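Local coordinates for glycerophosphodiester phosphodiesterase (Cytophaga hutchinsonii ATCC 33406, PDB 3CH0), which belongs to the glycerophosphoryl diester phosphodiesterase family and has a fold of the TIM-barrel kind, at residues Tyr195-Lys200 with Lys204-Lys209; Ala231-Lys234 with Arg238-Pro241. All coordinates share one frame; numbering follows the deposited sequence.

Overall arrangement
Both contacts join a parallel strand to a helix packed outside the sheet of this TIM-barrel protein, and they follow each other along the chain. Contact 1 lies in the unit of strand 192-197, helix 203-207 and strand 216-219. Contact 2 lies in the next unit, strand 216-219, helix 226-234 and strand 238-239, so strand 216-219 is common to the two. Their centres are 12 Å apart. Their nearest atoms stay about 6 Å apart, so they do not touch. Contact 1 is largely polar and partly buried; two 1,2-ethanediol molecules hydrogen-bond to its backbone, and a third lies close to it. Contact 2 is small, buried and apolar across the segments. Each contact centre lies 18 Å from the centre of the chain.

Contact 1 (Tyr195-Lys200 with Lys204-Lys209); sequences YLVETK and KKQLEK. With EDO (1,2-ethanediol), chain R; EDO (1,2-ethanediol), chain D; EDO (1,2-ethanediol), chain F.
Tyr195, Val197 and Thr199 meet Gln206 and Lys209 in a mainly polar strand-to-helix contact, within a right-handed beta-alpha-beta unit of the barrel. Tyr195 holds CG anti to the backbone N (chi1 178°), which carries the ring out to the helix. Its OH donates to Gln206 O at 2.7 Å, from above the carbonyl plane. Lys209 N reaches Gln206 O from the opposite face, at 3.2 Å. The Lys209 side chain passes the phenol at about a right angle, with CB 3.5 Å from Tyr195 OH. Val197 CG2 lies over the centre of the Tyr195 ring, while Val197 CG1 packs on the Gln206 amide. That amide is held at both ends. Gln206 NE2 donates to Thr199 OG1 at 3.0 Å, close to the amide plane and fairly straight (164°). Gln206 OE1 accepts from Lys209 NZ at 2.7 Å. The bend at chi2 (-63°) turns the Gln206 amide toward Thr199. A water also joins Thr199 OG1 to Lys209 NZ on the exposed side. Strand 192-197 bonds to strand 216-219, whose Tyr217 touches Val197, Gln206 and Leu207. Helix 178-187 meets Tyr195 through Val178 and Leu181.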
loop_
_atom_site.group_PDB
_atom_site.type_symbol
_atom_site.label_atom_id
_atom_site.label_comp_id
_atom_site.label_asym_id
_atom_site.label_seq_id
_atom_site.Cartn_x
_atom_site.Cartn_y
_atom_site.Cartn_z
ATOM N N TYR A 195 -10.493 4.059 2.362
ATOM C CA TYR A 195 -10.941 4.497 1.092
ATOM C C TYR A 195 -9.949 5.492 0.471
ATOM O O TYR A 195 -9.740 6.602 0.954
ATOM C CB TYR A 195 -12.288 5.216 1.337
ATOM C CG TYR A 195 -12.987 5.834 0.178
ATOM C CD1 TYR A 195 -12.924 5.274 -1.098
ATOM C CD2 TYR A 195 -13.875 6.879 0.399
ATOM C CE1 TYR A 195 -13.655 5.823 -2.162
ATOM C CE2 TYR A 195 -14.601 7.428 -0.619
ATOM C CZ TYR A 195 -14.515 6.900 -1.885
ATOM O OH TYR A 195 -15.243 7.396 -2.970
ATOM N N LEU A 196 -9.286 5.004 -0.569
ATOM C CA LEU A 196 -8.335 5.773 -1.329
ATOM C C LEU A 196 -9.063 6.628 -2.348
ATOM O O LEU A 196 -9.915 6.146 -3.095
ATOM C CB LEU A 196 -7.333 4.883 -2.051
ATOM C CG LEU A 196 -6.346 4.146 -1.175
ATOM C CD1 LEU A 196 -5.600 3.008 -1.900
ATOM C CD2 LEU A 196 -5.348 5.183 -0.633
ATOM N N VAL A 197 -8.699 7.915 -2.359
ATOM C CA VAL A 197 -9.324 8.923 -3.209
ATOM C C VAL A 197 -8.263 9.753 -3.896
ATOM O O VAL A 197 -7.359 10.276 -3.275
ATOM C CB VAL A 197 -10.280 9.842 -2.405
ATOM C CG1 VAL A 197 -10.758 11.023 -3.334
ATOM C CG2 VAL A 197 -11.391 8.969 -1.833
ATOM N N GLU A 198 -8.403 9.877 -5.209
ATOM C CA GLU A 198 -7.486 10.757 -5.985
ATOM C C GLU A 198 -8.176 11.725 -6.962
ATOM O O GLU A 198 -7.480 12.389 -7.709
ATOM C CB GLU A 198 -6.420 9.929 -6.712
ATOM C CG GLU A 198 -6.906 9.081 -7.794
ATOM C CD GLU A 198 -5.777 8.329 -8.486
ATOM O OE1 GLU A 198 -4.583 8.645 -8.236
ATOM O OE2 GLU A 198 -6.123 7.427 -9.274
ATOM N N THR A 199 -9.496 11.770 -6.988
ATOM C CA THR A 199 -10.223 12.570 -7.973
ATOM C C THR A 199 -10.699 13.850 -7.286
ATOM O O THR A 199 -10.831 13.949 -6.082
ATOM C CB THR A 199 -11.415 11.770 -8.543
ATOM O OG1 THR A 199 -12.170 11.269 -7.447
ATOM C CG2 THR A 199 -10.926 10.620 -9.380
ATOM N N LYS A 200 -10.998 14.825 -8.131
ATOM C CA LYS A 200 -11.676 16.025 -7.727
ATOM C C LYS A 200 -13.079 15.678 -7.214
ATOM O O LYS A 200 -13.817 14.904 -7.803
ATOM C CB LYS A 200 -11.727 17.000 -8.921
ATOM C CG LYS A 200 -12.386 18.297 -8.600
ATOM C CD LYS A 200 -12.171 19.326 -9.693
ATOM C CE LYS A 200 -12.559 20.739 -9.211
ATOM N NZ LYS A 200 -14.020 20.800 -9.131
ATOM N N LYS A 204 -18.369 15.093 0.562
ATOM C CA LYS A 204 -19.699 14.496 0.502
ATOM C C LYS A 204 -19.880 13.668 -0.758
ATOM O O LYS A 204 -20.387 12.562 -0.693
ATOM C CB LYS A 204 -20.748 15.608 0.532
ATOM C CG LYS A 204 -22.174 15.119 0.408
ATOM C CD LYS A 204 -23.196 16.280 0.643
ATOM C CE LYS A 204 -24.659 15.829 0.337
ATOM N N LYS A 205 -19.461 14.196 -1.905
ATOM C CA LYS A 205 -19.612 13.461 -3.165
ATOM C C LYS A 205 -18.672 12.219 -3.271
ATOM O O LYS A 205 -18.986 11.257 -3.985
ATOM C CB LYS A 205 -19.431 14.363 -4.392
ATOM C CG LYS A 205 -20.555 15.379 -4.643
ATOM C CD LYS A 205 -21.840 14.737 -5.143
ATOM C CE LYS A 205 -22.861 15.805 -5.578
ATOM N NZ LYS A 205 -22.275 16.805 -6.533
ATOM N N GLN A 206 -17.526 12.262 -2.598
ATOM C CA GLN A 206 -16.657 11.087 -2.553
ATOM C C GLN A 206 -17.313 10.022 -1.655
ATOM O O GLN A 206 -17.323 8.866 -2.001
ATOM C CB GLN A 206 -15.243 11.424 -2.032
ATOM C CG GLN A 206 -14.459 12.402 -2.936
ATOM C CD GLN A 206 -14.157 11.881 -4.339
ATOM O OE1 GLN A 206 -14.579 10.797 -4.736
ATOM N NE2 GLN A 206 -13.336 12.609 -5.060
ATOM N N LEU A 207 -17.825 10.432 -0.498
ATOM C CA LEU A 207 -18.367 9.476 0.424
ATOM C C LEU A 207 -19.667 8.863 -0.077
ATOM O O LEU A 207 -19.963 7.710 0.264
ATOM C CB LEU A 207 -18.560 10.106 1.802
ATOM C CG LEU A 207 -17.301 10.519 2.571
ATOM C CD1 LEU A 207 -17.578 11.267 3.868
ATOM C CD2 LEU A 207 -16.384 9.314 2.826
ATOM N N GLU A 208 -20.400 9.587 -0.923
ATOM C CA GLU A 208 -21.631 9.046 -1.496
ATOM C C GLU A 208 -21.396 7.897 -2.472
ATOM O O GLU A 208 -22.340 7.163 -2.822
ATOM C CB GLU A 208 -22.468 10.161 -2.158
ATOM C CG GLU A 208 -23.135 11.025 -1.131
ATOM C CD GLU A 208 -23.801 12.276 -1.687
ATOM O OE1 GLU A 208 -23.707 12.531 -2.908
ATOM O OE2 GLU A 208 -24.408 12.977 -0.844
ATOM N N LYS A 209 -20.138 7.689 -2.871
ATOM C CA LYS A 209 -19.760 6.581 -3.747
ATOM C C LYS A 209 -19.713 5.228 -3.000
ATOM O O LYS A 209 -19.651 4.182 -3.663
ATOM C CB LYS A 209 -18.410 6.861 -4.415
ATOM C CG LYS A 209 -18.470 8.133 -5.253
ATOM C CD LYS A 209 -17.119 8.521 -5.817
ATOM C CE LYS A 209 -17.216 9.860 -6.554
ATOM N NZ LYS A 209 -15.844 10.247 -7.023
HETATM C C1 EDO R . -23.324 3.537 -2.855
HETATM O O1 EDO R . -24.626 3.382 -2.283
HETATM C C2 EDO R . -23.389 3.683 -4.371
HETATM O O2 EDO R . -23.326 5.066 -4.743
HETATM C C1 EDO D . -5.414 14.848 -7.075
HETATM O O1 EDO D . -6.522 14.904 -7.990
HETATM C C2 EDO D . -4.114 14.936 -7.844
HETATM O O2 EDO D . -2.970 15.149 -7.042
HETATM C C1 EDO F . -23.298 6.580 4.036
HETATM O O1 EDO F . -22.758 5.798 5.114
HETATM C C2 EDO F . -22.497 6.317 2.767
HETATM O O2 EDO F . -22.851 7.171 1.666
HETATM O O HOH W 1 -13.322 8.684 -7.354
#

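Contact 2 (Ala231-Lys234 with Arg238-Pro241); sequences AAHK and RVIP
Ala232 and Val239 make the tight part of this contact, where residues 231-234 of helix 226-234 lie against the strand that follows. Ala232 CB points at the strand and meets Val239 CG2 at 3.5 Å, closer than usual for two carbons. Val239 has CG1 anti to the backbone N (chi1 -179°) and CG2 beside that N, and CG2 is the branch that touches the helix. Both residues are buried. His233 forms the looser, partly exposed side. Its ring leans toward the strand, but NE2 comes no nearer than 4.4 Å to Val239 CG2. The approach is oblique to the ring. The nearest CA atoms, those of His233 and Arg238, are 6.3 Å apart. The polar end of His233 has its partner elsewhere: Asp259 OD2 is hydrogen-bonded to both His233 NE2 and Val239 N, and so ties the imidazole and the strand backbone together. The contact buries 127 Å² in all. Its close part is apolar, methyl against methyl. Its polar link runs through Asp259, whose negative charge would probably favour a proton on His233 NE2.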
loop_
_atom_site.group_PDB
_atom_site.type_symbol
_atom_site.label_atom_id
_atom_site.label_comp_id
_atom_site.label_asym_id
_atom_site.label_seq_id
_atom_site.Cartn_x
_atom_site.Cartn_y
_atom_site.Cartn_z
ATOM N N ALA A 231 -14.691 17.430 8.946
ATOM C CA ALA A 231 -15.891 16.719 8.541
ATOM C C ALA A 231 -15.738 15.198 8.674
ATOM O O ALA A 231 -16.634 14.481 9.134
ATOM C CB ALA A 231 -16.339 17.125 7.127
ATOM N N ALA A 232 -14.581 14.698 8.239
ATOM C CA ALA A 232 -14.298 13.264 8.313
ATOM C C ALA A 232 -14.259 12.817 9.767
ATOM O O ALA A 232 -14.851 11.784 10.091
ATOM C CB ALA A 232 -12.960 12.941 7.571
ATOM N N HIS A 233 -13.614 13.607 10.632
ATOM C CA HIS A 233 -13.564 13.336 12.058
ATOM C C HIS A 233 -14.964 13.257 12.687
ATOM O O HIS A 233 -15.218 12.387 13.499
ATOM C CB HIS A 233 -12.724 14.377 12.776
ATOM C CG HIS A 233 -11.254 14.181 12.571
ATOM N ND1 HIS A 233 -10.302 15.131 12.902
ATOM C CD2 HIS A 233 -10.571 13.106 12.088
ATOM C CE1 HIS A 233 -9.105 14.648 12.619
ATOM N NE2 HIS A 233 -9.242 13.432 12.112
ATOM N N LYS A 234 -15.864 14.128 12.265
ATOM C CA LYS A 234 -17.234 14.143 12.804
ATOM C C LYS A 234 -18.034 12.914 12.397
ATOM O O LYS A 234 -19.047 12.578 13.034
ATOM C CB LYS A 234 -17.948 15.406 12.346
ATOM C CG LYS A 234 -17.332 16.659 12.903
ATOM C CD LYS A 234 -18.231 17.362 13.891
ATOM C CE LYS A 234 -17.632 18.712 14.295
ATOM N NZ LYS A 234 -17.197 19.544 13.116
ATOM N N ARG A 238 -10.725 8.369 10.426
ATOM C CA ARG A 238 -9.386 8.899 10.515
ATOM C C ARG A 238 -8.946 9.287 9.112
ATOM O O ARG A 238 -9.454 8.748 8.130
ATOM C CB ARG A 238 -8.430 7.888 11.077
ATOM C CG ARG A 238 -8.754 7.718 12.600
ATOM C CD ARG A 238 -7.971 6.674 13.274
ATOM N NE ARG A 238 -8.414 5.368 12.834
ATOM C CZ ARG A 238 -7.713 4.533 12.059
ATOM N NH1 ARG A 238 -6.485 4.875 11.646
ATOM N NH2 ARG A 238 -8.240 3.341 11.729
ATOM N N VAL A 239 -8.103 10.293 9.055
ATOM C CA VAL A 239 -7.624 10.854 7.788
ATOM C C VAL A 239 -6.112 10.642 7.658
ATOM O O VAL A 239 -5.331 11.130 8.465
ATOM C CB VAL A 239 -7.965 12.355 7.626
ATOM C CG1 VAL A 239 -7.450 12.864 6.240
ATOM C CG2 VAL A 239 -9.496 12.549 7.776
ATOM N N ILE A 240 -5.706 9.884 6.633
ATOM C CA ILE A 240 -4.324 9.468 6.421
ATOM C C ILE A 240 -3.937 9.686 4.957
ATOM O O ILE A 240 -4.189 8.829 4.114
ATOM C CB ILE A 240 -4.083 7.990 6.813
ATOM C CG1 ILE A 240 -4.553 7.770 8.263
ATOM C CG2 ILE A 240 -2.625 7.624 6.693
ATOM C CD1 ILE A 240 -4.342 6.357 8.767
ATOM N N PRO A 241 -3.375 10.865 4.652
ATOM C CA PRO A 241 -3.038 11.166 3.265
ATOM C C PRO A 241 -1.732 10.548 2.783
ATOM O O PRO A 241 -0.901 10.107 3.579
ATOM C CB PRO A 241 -2.902 12.677 3.241
ATOM C CG PRO A 241 -2.854 13.135 4.603
ATOM C CD PRO A 241 -3.129 12.006 5.549
#